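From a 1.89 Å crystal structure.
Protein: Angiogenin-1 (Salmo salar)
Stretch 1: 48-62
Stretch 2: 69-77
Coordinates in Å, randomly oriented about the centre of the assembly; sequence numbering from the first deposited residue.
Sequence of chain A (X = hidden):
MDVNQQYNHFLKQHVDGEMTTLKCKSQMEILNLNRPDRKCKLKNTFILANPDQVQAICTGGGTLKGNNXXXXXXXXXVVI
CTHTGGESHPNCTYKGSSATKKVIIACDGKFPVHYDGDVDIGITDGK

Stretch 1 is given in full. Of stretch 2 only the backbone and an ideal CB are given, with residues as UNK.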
# COMPACT_ATOMS: atom_id res chain seq x y z
N LEU A 48 -3.07 -7.02 -4.36
CA LEU A 48 -4.28 -7.85 -4.63
C LEU A 48 -4.08 -9.20 -3.95
O LEU A 48 -3.69 -10.14 -4.62
CB LEU A 48 -4.48 -7.98 -6.14
CG LEU A 48 -5.14 -6.78 -6.82
CD1 LEU A 48 -4.30 -5.52 -6.68
CD2 LEU A 48 -5.43 -7.05 -8.30
N ALA A 49 -4.37 -9.27 -2.65
CA ALA A 49 -4.15 -10.47 -1.81
C ALA A 49 -4.99 -10.38 -0.54
O ALA A 49 -5.58 -9.31 -0.28
CB ALA A 49 -2.67 -10.57 -1.49
N ASN A 50 -5.05 -11.47 0.21
CA ASN A 50 -5.78 -11.48 1.50
C ASN A 50 -4.77 -11.07 2.57
O ASN A 50 -3.57 -11.22 2.40
CB ASN A 50 -6.52 -12.81 1.73
CG ASN A 50 -5.71 -13.91 2.37
OD1 ASN A 50 -4.52 -13.76 2.65
ND2 ASN A 50 -6.35 -15.04 2.63
N PRO A 51 -5.25 -10.45 3.66
CA PRO A 51 -4.38 -10.07 4.78
C PRO A 51 -3.38 -11.15 5.20
O PRO A 51 -2.23 -10.83 5.39
CB PRO A 51 -5.40 -9.83 5.89
CG PRO A 51 -6.60 -9.28 5.17
CD PRO A 51 -6.64 -10.03 3.85
N ASP A 52 -3.82 -12.41 5.29
CA ASP A 52 -2.96 -13.55 5.73
C ASP A 52 -1.73 -13.66 4.82
O ASP A 52 -0.66 -13.89 5.36
CB ASP A 52 -3.75 -14.85 5.81
CG ASP A 52 -4.58 -14.92 7.09
OD1 ASP A 52 -4.60 -13.92 7.85
OD2 ASP A 52 -5.18 -15.96 7.31
N GLN A 53 -1.88 -13.45 3.52
CA GLN A 53 -0.78 -13.57 2.54
C GLN A 53 0.22 -12.44 2.79
O GLN A 53 1.43 -12.66 2.62
CB GLN A 53 -1.28 -13.45 1.10
CG GLN A 53 -2.39 -14.43 0.70
CD GLN A 53 -2.67 -14.35 -0.78
OE1 GLN A 53 -3.83 -14.25 -1.23
NE2 GLN A 53 -1.61 -14.40 -1.58
N VAL A 54 -0.27 -11.26 3.13
CA VAL A 54 0.62 -10.09 3.36
C VAL A 54 1.22 -10.20 4.76
O VAL A 54 2.42 -9.89 4.89
CB VAL A 54 -0.12 -8.75 3.12
CG1 VAL A 54 0.82 -7.57 3.28
CG2 VAL A 54 -0.79 -8.71 1.75
N GLN A 55 0.46 -10.63 5.78
CA GLN A 55 0.99 -10.75 7.16
C GLN A 55 2.14 -11.76 7.13
O GLN A 55 3.15 -11.53 7.81
CB GLN A 55 -0.09 -11.13 8.18
CG GLN A 55 0.46 -11.24 9.60
CD GLN A 55 -0.60 -11.44 10.67
OE1 GLN A 55 -1.64 -12.06 10.45
NE2 GLN A 55 -0.33 -10.91 11.85
N ALA A 56 2.03 -12.80 6.30
CA ALA A 56 3.03 -13.88 6.18
C ALA A 56 4.40 -13.31 5.79
O ALA A 56 5.40 -13.96 6.10
CB ALA A 56 2.55 -14.91 5.18
N ILE A 57 4.46 -12.16 5.11
CA ILE A 57 5.75 -11.53 4.69
C ILE A 57 6.62 -11.31 5.94
O ILE A 57 7.86 -11.40 5.84
CB ILE A 57 5.52 -10.21 3.93
CG1 ILE A 57 4.83 -10.45 2.59
CG2 ILE A 57 6.83 -9.45 3.75
CD1 ILE A 57 4.28 -9.19 1.94
N CYS A 58 5.96 -11.04 7.06
CA CYS A 58 6.59 -10.74 8.37
C CYS A 58 6.90 -12.04 9.13
O CYS A 58 7.72 -11.99 10.03
CB CYS A 58 5.69 -9.84 9.20
SG CYS A 58 5.37 -8.21 8.46
N THR A 59 6.29 -13.18 8.75
CA THR A 59 6.42 -14.46 9.51
C THR A 59 6.75 -15.67 8.62
O THR A 59 6.02 -16.66 8.69
CB THR A 59 5.14 -14.74 10.30
OG1 THR A 59 4.05 -14.90 9.38
CG2 THR A 59 4.82 -13.65 11.29
N GLY A 60 7.81 -15.60 7.81
CA GLY A 60 8.29 -16.74 7.01
C GLY A 60 8.23 -16.51 5.52
O GLY A 60 8.83 -17.31 4.77
N GLY A 61 7.55 -15.45 5.08
CA GLY A 61 7.36 -15.21 3.65
C GLY A 61 8.18 -14.06 3.12
O GLY A 61 7.92 -13.69 1.97
N GLY A 62 9.12 -13.52 3.90
CA GLY A 62 9.89 -12.34 3.47
C GLY A 62 11.35 -12.35 3.86
O GLY A 62 11.72 -13.04 4.83
N UNK A 69 12.69 -3.07 7.00
CA UNK A 69 12.08 -3.34 5.67
C UNK A 69 12.24 -4.82 5.34
O UNK A 69 13.35 -5.39 5.53
CB UNK A 69 12.72 -2.48 4.58
N UNK A 70 11.15 -5.42 4.86
CA UNK A 70 11.09 -6.85 4.48
C UNK A 70 10.55 -6.92 3.05
O UNK A 70 9.55 -6.24 2.75
CB UNK A 70 10.21 -7.66 5.44
N UNK A 71 11.23 -7.68 2.21
CA UNK A 71 10.84 -7.93 0.80
C UNK A 71 10.14 -9.28 0.75
O UNK A 71 10.70 -10.26 1.27
CB UNK A 71 12.05 -7.91 -0.14
N UNK A 72 8.94 -9.34 0.19
CA UNK A 72 8.20 -10.60 0.04
C UNK A 72 9.03 -11.57 -0.83
O UNK A 72 9.70 -11.12 -1.80
CB UNK A 72 6.82 -10.35 -0.58
N UNK A 73 9.00 -12.85 -0.49
CA UNK A 73 9.75 -13.90 -1.22
C UNK A 73 8.96 -14.29 -2.46
O UNK A 73 9.55 -14.84 -3.39
CB UNK A 73 10.00 -15.12 -0.34
N UNK A 74 7.65 -14.01 -2.49
CA UNK A 74 6.82 -14.28 -3.68
C UNK A 74 6.32 -12.96 -4.23
O UNK A 74 6.13 -12.00 -3.49
CB UNK A 74 5.65 -15.20 -3.35
N UNK A 75 6.13 -12.86 -5.55
CA UNK A 75 5.57 -11.67 -6.16
C UNK A 75 4.06 -11.61 -5.93
O UNK A 75 3.43 -12.65 -5.76
CB UNK A 75 5.89 -11.64 -7.66
N UNK A 76 3.51 -10.40 -5.93
CA UNK A 76 2.08 -10.10 -5.77
C UNK A 76 1.58 -9.33 -7.00
O UNK A 76 2.39 -8.63 -7.65
CB UNK A 76 1.83 -9.30 -4.49
N UNK A 77 0.31 -9.49 -7.36
CA UNK A 77 -0.37 -8.59 -8.31
C UNK A 77 -0.57 -7.28 -7.57
O UNK A 77 -1.07 -7.34 -6.43
CB UNK A 77 -1.70 -9.16 -8.81

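Position 69 has no stretch 1 atom within 5.5 Å of its CB, so many side chains would do. The residue is Leu69, which makes no contact with stretch 1.

Position 70 points toward stretch 1, its ideal CB 4.2 Å from Ile57 CG2. The strand angles suit a beta-branched residue, and a modest aliphatic chain such as valine or isoleucine would fit. The residue is Val70. Its CG1 packs 3.8 Å from Ile57 CG2 and 3.6 Å from Gly62 C. A CB on Gly62 would clash with Val70 CG1.

Position 71 points away, and many side chains would do. The residue is Gln71, whose O is 3.1 Å from Gly62 CA.

Position 72 pairs with Gly62 in an antiparallel, non-hydrogen-bonded bridge. Its CB points sideways and lies 3.7 Å from Ile57 CG1. A small residue, such as alanine, serine or cysteine, would suit. The residue is Ser72. Its OG donates to the backbone O of residue 74, at 2.8 Å.

At position 73 the CB points toward stretch 1, 3.4 Å from Gly61 O. Its N donates to Gly61 O at 2.8 Å, which excludes proline. Small or polar side chains would suit. The residue is Asn73. Its ND2 lies 3.4 Å from Gly62 N, but both are donors and no hydrogen bond forms.

Position 74 points sideways, with no stretch 1 atom within 5.5 Å of its CB. A long polar chain is easily accepted. The residue is Lys74, whose end leads away. Water 2 links its N (3.3 Å) to Gly61 O (2.7 Å).

Position 75 is out of reach. Its phi of -76° permits proline, among others. The residue is Pro75.

Position 76 points toward a hollow lined by Ala49, Gln53, Val54 and Ile57. The ideal CB is still 5.4 Å from Leu48 N, so a large apolar or aromatic side chain is favoured. The residue is Phe76. Ala49 CB (3.7 Å from Phe76 CD2) and Gln53 O (3.7 Å from Phe76 CZ) lie at the ring edge. Ile57 CD1 approaches Phe76 CE1 obliquely, at 3.8 Å.

Position 77 points sideways, beside Leu48. Its O accepts from Leu48 N at 2.9 Å, and water 1 bridges its N to Leu48 O. Small or medium side chains would suit. The residue is Ser77. Its CB packs 4.0 Å from Leu48 CB; its side chain makes no hydrogen bond to stretch 1.

Stretch 2, residues 69-77: LVQSNKPFS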
# COMPACT_ATOMS: atom_id res chain seq x y z
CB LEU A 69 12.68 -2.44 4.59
CG LEU A 69 12.42 -0.95 4.76
CD1 LEU A 69 13.09 -0.15 3.66
CD2 LEU A 69 10.93 -0.65 4.78
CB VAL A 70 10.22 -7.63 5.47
CG1 VAL A 70 10.29 -9.13 5.21
CG2 VAL A 70 10.61 -7.32 6.91
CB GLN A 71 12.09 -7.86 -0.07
CG GLN A 71 11.90 -8.32 -1.49
CD GLN A 71 13.17 -8.12 -2.28
OE1 GLN A 71 13.79 -7.07 -2.24
NE2 GLN A 71 13.52 -9.13 -3.06
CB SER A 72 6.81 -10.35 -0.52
OG SER A 72 6.90 -9.90 -1.84
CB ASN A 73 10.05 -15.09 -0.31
CG ASN A 73 11.08 -14.75 0.73
OD1 ASN A 73 11.91 -13.87 0.53
ND2 ASN A 73 11.05 -15.46 1.84
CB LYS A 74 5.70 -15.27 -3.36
CG LYS A 74 6.20 -16.65 -2.93
CD LYS A 74 5.13 -17.71 -2.84
CE LYS A 74 4.65 -18.18 -4.20
NZ LYS A 74 5.69 -18.95 -4.92
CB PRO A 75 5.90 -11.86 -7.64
CG PRO A 75 5.87 -13.35 -7.82
CD PRO A 75 6.44 -13.92 -6.54
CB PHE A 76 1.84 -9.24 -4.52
CG PHE A 76 1.98 -9.97 -3.21
CD1 PHE A 76 3.22 -10.14 -2.61
CD2 PHE A 76 0.87 -10.52 -2.58
CE1 PHE A 76 3.33 -10.82 -1.41
CE2 PHE A 76 0.99 -11.20 -1.38
CZ PHE A 76 2.22 -11.35 -0.80
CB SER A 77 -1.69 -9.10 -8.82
OG SER A 77 -1.49 -10.11 -9.76
O HOH W 1 -1.23 -11.16 -5.58
O HOH W 2 5.85 -13.63 0.21
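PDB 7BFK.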